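Local coordinates for ABC transporter substrate binding protein (Ribose) (Agrobacterium vitis, PDB 5DKV), which binds the sugar alpha-D-tagatopyranose and probably serves as the sugar-binding component of a bacterial ABC transporter, at residues 75-80 with 100-105; 112-117 with 122-127. All coordinates share one frame; numbering follows the deposited sequence.

After strand 29-33, helix 40-56 and strand 59-62, the chain enters helix 70-81, which supplies residues 75-80; strand 87-90 and helix 99-107 follow, and residues 100-105 return to helix 70-81 in contact 1. That contact closes a helix-strand-helix stretch with 19 residues between its segments. Strand 112-115 follows directly, and in contact 2 the loop segment 122-127 folds back on it after a gap of four residues. The two loops lie in series, neither enclosing the other. Their centres are about 16 Å apart, and Met112 CE, 3.8 Å from Ala105 CB, joins them. Contact 1 ties helix to helix; contact 2 ties a sheet strand to the loop beyond the sugar site.

Contact 1. Residues 75-80 with 100-105; sequences PVLDAV and QPLKKA
Leu77 reaches from helix 70-81 to Pro101 and Leu102 of helix 99-107, and the apolar part of the contact rests on these three side chains. With CG anti to the backbone N (chi1 168°), the Leu77 side chain carries its methyl pair across to the other helix. Its CD2 lies 3.7 Å from Leu102 CD2, while Leu77 CD1 is almost as near to the same methyl, at 3.8 Å, so the Leu102 methyl meets both branches of the fork. Leu77 CD2 also comes within 3.9 Å of Pro101 CB. Leu77 crosses each partner at about a right angle, so its methyls meet a methyl of Leu102 and a ring carbon of Pro101, and the side chains do not run alongside one another.

The polar link is indirect. A water donates to Asp78 OD1 at 2.7 Å and to Pro101 O at 2.8 Å, bridging a carboxylate on one helix and a main-chain carbonyl on the other. Lys104 NZ stands 5.7 Å from Asp78 OD1, too far for an ion pair, although its charge may still favour the carboxylate.

Leu77 also packs on Ile33 of strand 29-33 and on Leu98, and Leu102 on Met112 of strand 112-115. Helix 70-81 links strand 59-62 to 87-90 and helix 99-107 links 87-90 to 112-115, successive beta-alpha-beta crossovers whose helices pack side by side, as in periplasmic binding proteins.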
ATOM      1  N   PRO A  75     -12.968 -16.324   1.211  1.00  9.41           N
ATOM      2  CA  PRO A  75     -14.427 -16.420   1.358  1.00 12.45           C
ATOM      3  C   PRO A  75     -15.190 -15.154   0.958  1.00  9.39           C
ATOM      4  O   PRO A  75     -16.332 -15.242   0.471  1.00 12.74           O
ATOM      5  CB  PRO A  75     -14.612 -16.695   2.848  1.00 12.39           C
ATOM      6  CG  PRO A  75     -13.338 -17.395   3.255  1.00 12.14           C
ATOM      7  CD  PRO A  75     -12.257 -16.838   2.396  1.00 11.70           C
ATOM      8  N   VAL A  76     -14.592 -13.996   1.200  1.00 10.59           N
ATOM      9  CA  VAL A  76     -15.191 -12.760   0.739  1.00 10.64           C
ATOM     10  C   VAL A  76     -15.241 -12.732  -0.780  1.00  9.01           C
ATOM     11  O   VAL A  76     -16.271 -12.385  -1.373  1.00 12.00           O
ATOM     12  CB  VAL A  76     -14.421 -11.550   1.250  1.00 11.45           C
ATOM     13  CG1 VAL A  76     -14.974 -10.254   0.638  1.00 13.27           C
ATOM     14  CG2 VAL A  76     -14.497 -11.509   2.766  1.00 15.96           C
ATOM     15  N   LEU A  77     -14.119 -13.071  -1.407  1.00  9.18           N
ATOM     16  CA  LEU A  77     -14.067 -13.144  -2.860  1.00  9.59           C
ATOM     17  C   LEU A  77     -15.149 -14.087  -3.377  1.00 14.18           C
ATOM     18  O   LEU A  77     -15.862 -13.755  -4.323  1.00 10.61           O
ATOM     19  CB  LEU A  77     -12.696 -13.589  -3.329  1.00 10.04           C
ATOM     20  CG  LEU A  77     -12.564 -13.979  -4.800  1.00  9.04           C
ATOM     21  CD1 LEU A  77     -12.855 -12.839  -5.747  1.00 12.91           C
ATOM     22  CD2 LEU A  77     -11.183 -14.543  -5.013  1.00 12.70           C
ATOM     23  N   ASP A  78     -15.296 -15.243  -2.750  1.00 11.55           N
ATOM     24  CA  ASP A  78     -16.340 -16.162  -3.200  1.00  9.87           C
ATOM     25  C   ASP A  78     -17.736 -15.550  -3.055  1.00 14.09           C
ATOM     26  O   ASP A  78     -18.581 -15.749  -3.934  1.00 14.43           O
ATOM     27  CB  ASP A  78     -16.238 -17.494  -2.457  1.00 18.47           C
ATOM     28  CG  ASP A  78     -15.044 -18.323  -2.933  1.00 23.01           C
ATOM     29  OD1 ASP A  78     -14.586 -18.090  -4.069  1.00 29.93           O
ATOM     30  OD2 ASP A  78     -14.557 -19.184  -2.182  1.00 29.93           O
ATOM     31  N   ALA A  79     -17.977 -14.807  -1.974  1.00 14.75           N
ATOM     32  CA  ALA A  79     -19.290 -14.185  -1.777  1.00 15.20           C
ATOM     33  C   ALA A  79     -19.536 -13.144  -2.846  1.00 15.47           C
ATOM     34  O   ALA A  79     -20.664 -12.971  -3.330  1.00 14.15           O
ATOM     35  CB  ALA A  79     -19.395 -13.554  -0.384  1.00 14.98           C
ATOM     36  N   VAL A  80     -18.475 -12.448  -3.233  1.00 10.93           N
ATOM     37  CA  VAL A  80     -18.586 -11.459  -4.295  1.00  9.35           C
ATOM     38  C   VAL A  80     -18.840 -12.126  -5.653  1.00 12.10           C
ATOM     39  O   VAL A  80     -19.680 -11.666  -6.405  1.00 12.87           O
ATOM     40  CB  VAL A  80     -17.332 -10.560  -4.353  1.00 12.51           C
ATOM     41  CG1 VAL A  80     -17.286  -9.737  -5.637  1.00 16.28           C
ATOM     42  CG2 VAL A  80     -17.338  -9.657  -3.149  1.00 13.78           C
ATOM     43  N   GLN A 100      -5.601 -19.435  -7.736  1.00 17.15           N
ATOM     44  CA  GLN A 100      -6.673 -20.348  -8.132  1.00 15.36           C
ATOM     45  C   GLN A 100      -8.086 -19.817  -7.786  1.00 17.41           C
ATOM     46  O   GLN A 100      -9.025 -19.986  -8.581  1.00 17.48           O
ATOM     47  CB  GLN A 100      -6.463 -21.740  -7.524  1.00 23.94           C
ATOM     48  CG  GLN A 100      -5.325 -22.520  -8.185  1.00 29.92           C
ATOM     49  CD  GLN A 100      -5.501 -22.669  -9.696  1.00 36.55           C
ATOM     50  OE1 GLN A 100      -6.605 -22.906 -10.187  1.00 38.60           O
ATOM     51  NE2 GLN A 100      -4.412 -22.512 -10.438  1.00 40.03           N
ATOM     52  N   PRO A 101      -8.251 -19.171  -6.620  1.00 18.13           N
ATOM     53  CA  PRO A 101      -9.555 -18.574  -6.330  1.00 18.66           C
ATOM     54  C   PRO A 101      -9.971 -17.527  -7.353  1.00 13.74           C
ATOM     55  O   PRO A 101     -11.142 -17.503  -7.733  1.00 17.67           O
ATOM     56  CB  PRO A 101      -9.345 -17.956  -4.942  1.00 19.54           C
ATOM     57  CG  PRO A 101      -8.335 -18.833  -4.316  1.00 17.13           C
ATOM     58  CD  PRO A 101      -7.375 -19.140  -5.437  1.00 17.40           C
ATOM     59  N   LEU A 102      -9.044 -16.684  -7.808  1.00 14.44           N
ATOM     60  CA  LEU A 102      -9.377 -15.702  -8.843  1.00 13.14           C
ATOM     61  C   LEU A 102      -9.555 -16.355 -10.210  1.00 14.61           C
ATOM     62  O   LEU A 102     -10.359 -15.895 -11.014  1.00 15.97           O
ATOM     63  CB  LEU A 102      -8.315 -14.597  -8.915  1.00 14.08           C
ATOM     64  CG  LEU A 102      -8.418 -13.586  -7.770  1.00 11.10           C
ATOM     65  CD1 LEU A 102      -7.212 -12.669  -7.753  1.00 12.34           C
ATOM     66  CD2 LEU A 102      -9.715 -12.775  -7.886  1.00 11.03           C
ATOM     67  N   LYS A 103      -8.834 -17.448 -10.453  1.00 16.48           N
ATOM     68  CA  LYS A 103      -8.955 -18.203 -11.689  1.00 17.51           C
ATOM     69  C   LYS A 103     -10.389 -18.707 -11.885  1.00 17.09           C
ATOM     70  O   LYS A 103     -10.907 -18.745 -13.004  1.00 19.84           O
ATOM     71  CB  LYS A 103      -7.987 -19.391 -11.665  1.00 19.93           C
ATOM     72  CG  LYS A 103      -7.215 -19.647 -12.937  1.00 39.49           C
ATOM     73  CD  LYS A 103      -8.087 -20.184 -14.029  1.00 38.38           C
ATOM     74  CE  LYS A 103      -7.244 -20.837 -15.118  1.00 43.25           C
ATOM     75  NZ  LYS A 103      -7.765 -22.181 -15.457  1.00 45.63           N
ATOM     76  N   LYS A 104     -11.037 -19.072 -10.783  1.00 24.44           N
ATOM     77  CA  LYS A 104     -12.439 -19.480 -10.837  1.00 27.26           C
ATOM     78  C   LYS A 104     -13.345 -18.369 -11.374  1.00 21.06           C
ATOM     79  O   LYS A 104     -14.291 -18.649 -12.126  1.00 25.59           O
ATOM     80  CB  LYS A 104     -12.923 -19.908  -9.456  1.00 25.31           C
ATOM     81  CG  LYS A 104     -12.317 -21.207  -9.002  1.00 35.56           C
ATOM     82  CD  LYS A 104     -13.218 -21.936  -7.994  1.00 50.68           C
ATOM     83  CE  LYS A 104     -12.751 -21.772  -6.555  1.00 55.89           C
ATOM     84  NZ  LYS A 104     -12.586 -23.102  -5.902  1.00 59.50           N
ATOM     85  N   ALA A 105     -13.057 -17.127 -10.982  1.00 14.64           N
ATOM     86  CA  ALA A 105     -13.813 -15.971 -11.441  1.00 15.10           C
ATOM     87  C   ALA A 105     -13.525 -15.761 -12.925  1.00 18.10           C
ATOM     88  O   ALA A 105     -14.428 -15.467 -13.713  1.00 18.71           O
ATOM     89  CB  ALA A 105     -13.459 -14.748 -10.642  1.00 20.09           C
TER
HETATM   90  O   HOH W   1     -13.285 -18.674  -6.401  1.00 25.32           O

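Contact 2. Residues 112-117 with 122-127; sequences MITVDT and GDYQTG. With T6T (alpha-D-tagatopyranose), chain E.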
ATOM      1  N   MET A 112     -11.057  -9.015 -14.389  1.00 11.80           N
ATOM      2  CA  MET A 112     -10.510  -8.482 -13.149  1.00 11.15           C
ATOM      3  C   MET A 112      -9.236  -7.699 -13.341  1.00  8.78           C
ATOM      4  O   MET A 112      -8.504  -7.852 -14.329  1.00 11.38           O
ATOM      5  CB  MET A 112     -10.252  -9.604 -12.163  1.00 16.16           C
ATOM      6  CG  MET A 112      -9.113 -10.488 -12.589  1.00 14.58           C
ATOM      7  SD  MET A 112      -9.003 -11.880 -11.491  1.00 16.33           S
ATOM      8  CE  MET A 112     -10.451 -12.792 -12.013  1.00 17.26           C
ATOM      9  N   ILE A 113      -9.019  -6.822 -12.370  1.00  8.29           N
ATOM     10  CA  ILE A 113      -7.861  -5.969 -12.266  1.00  9.95           C
ATOM     11  C   ILE A 113      -7.338  -6.091 -10.840  1.00  8.95           C
ATOM     12  O   ILE A 113      -8.153  -6.107  -9.901  1.00  9.01           O
ATOM     13  CB  ILE A 113      -8.246  -4.504 -12.587  1.00  8.86           C
ATOM     14  CG1 ILE A 113      -8.568  -4.386 -14.073  1.00  7.86           C
ATOM     15  CG2 ILE A 113      -7.148  -3.512 -12.196  1.00  9.65           C
ATOM     16  CD1 ILE A 113      -9.095  -3.020 -14.507  1.00 14.24           C
ATOM     17  N   THR A 114      -6.023  -6.192 -10.641  1.00  9.46           N
ATOM     18  CA  THR A 114      -5.527  -6.150  -9.264  1.00  9.32           C
ATOM     19  C   THR A 114      -5.002  -4.727  -8.990  1.00  8.71           C
ATOM     20  O   THR A 114      -4.387  -4.055  -9.832  1.00  7.34           O
ATOM     21  CB  THR A 114      -4.468  -7.248  -8.936  1.00  7.92           C
ATOM     22  OG1 THR A 114      -3.215  -6.970  -9.568  1.00  8.36           O
ATOM     23  CG2 THR A 114      -4.958  -8.610  -9.372  1.00  8.54           C
ATOM     24  N   VAL A 115      -5.364  -4.254  -7.815  1.00  7.08           N
ATOM     25  CA  VAL A 115      -5.019  -2.929  -7.340  1.00  6.88           C
ATOM     26  C   VAL A 115      -4.135  -3.103  -6.118  1.00  8.45           C
ATOM     27  O   VAL A 115      -4.381  -3.983  -5.291  1.00  7.28           O
ATOM     28  CB  VAL A 115      -6.288  -2.080  -7.002  1.00  7.76           C
ATOM     29  CG1 VAL A 115      -7.039  -1.692  -8.286  1.00  9.51           C
ATOM     30  CG2 VAL A 115      -7.251  -2.811  -6.040  1.00  8.56           C
ATOM     31  N   ASP A 116      -3.094  -2.269  -6.034  1.00  8.76           N
ATOM     32  CA  ASP A 116      -2.112  -2.245  -4.930  1.00  7.31           C
ATOM     33  C   ASP A 116      -1.129  -3.414  -4.995  1.00 10.07           C
ATOM     34  O   ASP A 116       0.074  -3.219  -5.228  1.00  9.79           O
ATOM     35  CB  ASP A 116      -2.819  -2.209  -3.569  1.00  8.36           C
ATOM     36  CG  ASP A 116      -1.851  -2.081  -2.420  1.00  9.60           C
ATOM     37  OD1 ASP A 116      -0.871  -1.300  -2.542  1.00 10.44           O
ATOM     38  OD2 ASP A 116      -2.101  -2.752  -1.388  1.00  8.61           O
ATOM     39  N   THR A 117      -1.658  -4.620  -4.821  1.00 10.08           N
ATOM     40  CA  THR A 117      -0.893  -5.857  -4.831  1.00  9.61           C
ATOM     41  C   THR A 117      -1.188  -6.674  -6.089  1.00 11.62           C
ATOM     42  O   THR A 117      -2.132  -6.365  -6.818  1.00  8.53           O
ATOM     43  CB  THR A 117      -1.238  -6.701  -3.618  1.00 11.31           C
ATOM     44  OG1 THR A 117      -2.662  -6.877  -3.589  1.00  8.46           O
ATOM     45  CG2 THR A 117      -0.769  -6.009  -2.350  1.00 11.43           C
ATOM     46  N   GLY A 122       2.697 -10.094 -11.388  1.00 14.98           N
ATOM     47  CA  GLY A 122       2.100  -8.803 -11.655  1.00 14.31           C
ATOM     48  C   GLY A 122       2.248  -8.383 -13.114  1.00 13.93           C
ATOM     49  O   GLY A 122       1.814  -7.295 -13.482  1.00 12.70           O
ATOM     50  N   ASP A 123       2.826  -9.255 -13.931  1.00 14.55           N
ATOM     51  CA  ASP A 123       2.865  -9.079 -15.385  1.00 15.11           C
ATOM     52  C   ASP A 123       1.703  -9.850 -15.980  1.00 15.74           C
ATOM     53  O   ASP A 123       1.661 -11.103 -15.922  1.00 16.57           O
ATOM     54  CB  ASP A 123       4.199  -9.560 -15.973  1.00 16.36           C
ATOM     55  CG  ASP A 123       5.358  -8.742 -15.488  1.00 32.80           C
ATOM     56  OD1 ASP A 123       5.272  -7.500 -15.559  1.00 29.07           O
ATOM     57  OD2 ASP A 123       6.351  -9.334 -15.021  1.00 36.87           O
ATOM     58  N   TYR A 124       0.742  -9.112 -16.520  1.00 11.40           N
ATOM     59  CA  TYR A 124      -0.500  -9.721 -16.985  1.00 14.25           C
ATOM     60  C   TYR A 124      -0.680  -9.654 -18.500  1.00 15.00           C
ATOM     61  O   TYR A 124      -0.069  -8.831 -19.170  1.00 13.30           O
ATOM     62  CB  TYR A 124      -1.678  -9.037 -16.325  1.00 11.80           C
ATOM     63  CG  TYR A 124      -1.707  -9.076 -14.805  1.00  9.80           C
ATOM     64  CD1 TYR A 124      -1.258 -10.186 -14.076  1.00 12.50           C
ATOM     65  CD2 TYR A 124      -2.205  -7.993 -14.096  1.00 12.33           C
ATOM     66  CE1 TYR A 124      -1.313 -10.186 -12.661  1.00  9.90           C
ATOM     67  CE2 TYR A 124      -2.277  -7.995 -12.726  1.00  8.81           C
ATOM     68  CZ  TYR A 124      -1.820  -9.091 -11.998  1.00  9.20           C
ATOM     69  OH  TYR A 124      -1.899  -9.092 -10.616  1.00  9.60           O
ATOM     70  N   GLN A 125      -1.559 -10.515 -19.019  1.00 15.80           N
ATOM     71  CA  GLN A 125      -1.880 -10.566 -20.443  1.00 19.26           C
ATOM     72  C   GLN A 125      -0.633 -10.762 -21.293  1.00 24.11           C
ATOM     73  O   GLN A 125      -0.561 -10.266 -22.413  1.00 20.23           O
ATOM     74  CB  GLN A 125      -2.620  -9.299 -20.877  1.00 16.38           C
ATOM     75  CG  GLN A 125      -3.917  -9.064 -20.127  1.00 17.38           C
ATOM     76  CD  GLN A 125      -4.969 -10.114 -20.427  1.00 16.14           C
ATOM     77  OE1 GLN A 125      -5.318 -10.346 -21.580  1.00 17.67           O
ATOM     78  NE2 GLN A 125      -5.480 -10.761 -19.382  1.00 18.54           N
ATOM     79  N   THR A 126       0.344 -11.485 -20.762  1.00 15.59           N
ATOM     80  CA  THR A 126       1.559 -11.788 -21.513  1.00 21.07           C
ATOM     81  C   THR A 126       1.396 -13.029 -22.388  1.00 23.45           C
ATOM     82  O   THR A 126       2.172 -13.244 -23.323  1.00 24.04           O
ATOM     83  CB  THR A 126       2.749 -12.016 -20.577  1.00 24.86           C
ATOM     84  OG1 THR A 126       2.586 -13.267 -19.895  1.00 24.00           O
ATOM     85  CG2 THR A 126       2.840 -10.898 -19.562  1.00 23.77           C
ATOM     86  N   GLY A 127       0.407 -13.852 -22.066  1.00 23.07           N
ATOM     87  CA  GLY A 127       0.160 -15.084 -22.794  1.00 28.54           C
ATOM     88  C   GLY A 127       0.739 -16.323 -22.128  1.00 26.77           C
ATOM     89  O   GLY A 127       0.554 -17.440 -22.627  1.00 34.03           O
TER
HETATM   90  O3  T6T E 401       0.680   0.249   2.517  1.00  7.37           O
HETATM   91  C3  T6T E 401      -0.663  -0.062   2.173  1.00  5.80           C
HETATM   92  C4  T6T E 401      -0.661  -0.993   1.038  1.00  6.86           C
HETATM   93  O4  T6T E 401      -0.028  -0.339  -0.123  1.00  8.07           O
HETATM   94  C5  T6T E 401       0.037  -2.233   1.388  1.00  7.27           C
HETATM   95  O5  T6T E 401      -0.053  -3.206   0.333  1.00  9.02           O
HETATM   96  C6  T6T E 401      -0.590  -2.916   2.591  1.00  7.69           C
HETATM   97  O6  T6T E 401      -0.633  -1.977   3.707  1.00  9.00           O
HETATM   98  C2  T6T E 401      -1.346  -0.760   3.364  1.00  6.42           C
HETATM   99  O2  T6T E 401      -2.676  -1.030   2.990  1.00  9.14           O
HETATM  100  C1  T6T E 401      -1.302  -0.006   4.634  1.00  9.55           C
HETATM  101  O1  T6T E 401      -1.937   1.229   4.534  1.00  8.79           O
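Thr114 and Tyr124 meet through their hydroxyls: Thr114 OG1 and Tyr124 OH are 2.7 Å apart and hydrogen-bonded, either being a possible donor. The threonine oxygen lies at the ring edge, in the plane of the tyrosine. Its methyl turns to the same phenol oxygen, Thr114 CG2 standing 3.3 Å from Tyr124 OH, so one small side chain offers that oxygen both a polar and an apolar neighbour.

Around this pair, the main chain meets Tyr124 at two places: Gly122 O lies 4.0 Å above the ring plane, over its centre, and the backbone N of Ile119 is hydrogen-bonded to Tyr124 OH, which therefore has two hydrogen-bond partners. Tyr137 of the adjacent strand touches both residues, and its OH is hydrogen-bonded to Asp116 O, connecting the pair to the sugar-binding turn.

Farther along the same segment, strand 112-115 gives way to the sugar site. Asp116 extends with CG anti to its own N (chi1 -176°), and its carboxylate accepts a hydrogen bond from a sugar hydroxyl on each oxygen: O4 of alpha-D-tagatopyranose donates to Asp116 OD1 at 2.7 Å, and O5 donates to Asp116 OD2 at the same distance. Tyr42 OH adds a weak hydrogen bond to Asp116 OD2. The methyl of Thr117 only borders the ligand, CG2 lying 3.9 Å from the sugar O5.

Asp39, Thr174, Arg178, Asn228, Asp254 and Gln274 also hydrogen-bond the ligand. A carboxylate just past the end of a parallel strand, gripping a sugar diol, fits the pocket of a periplasmic sugar-binding protein.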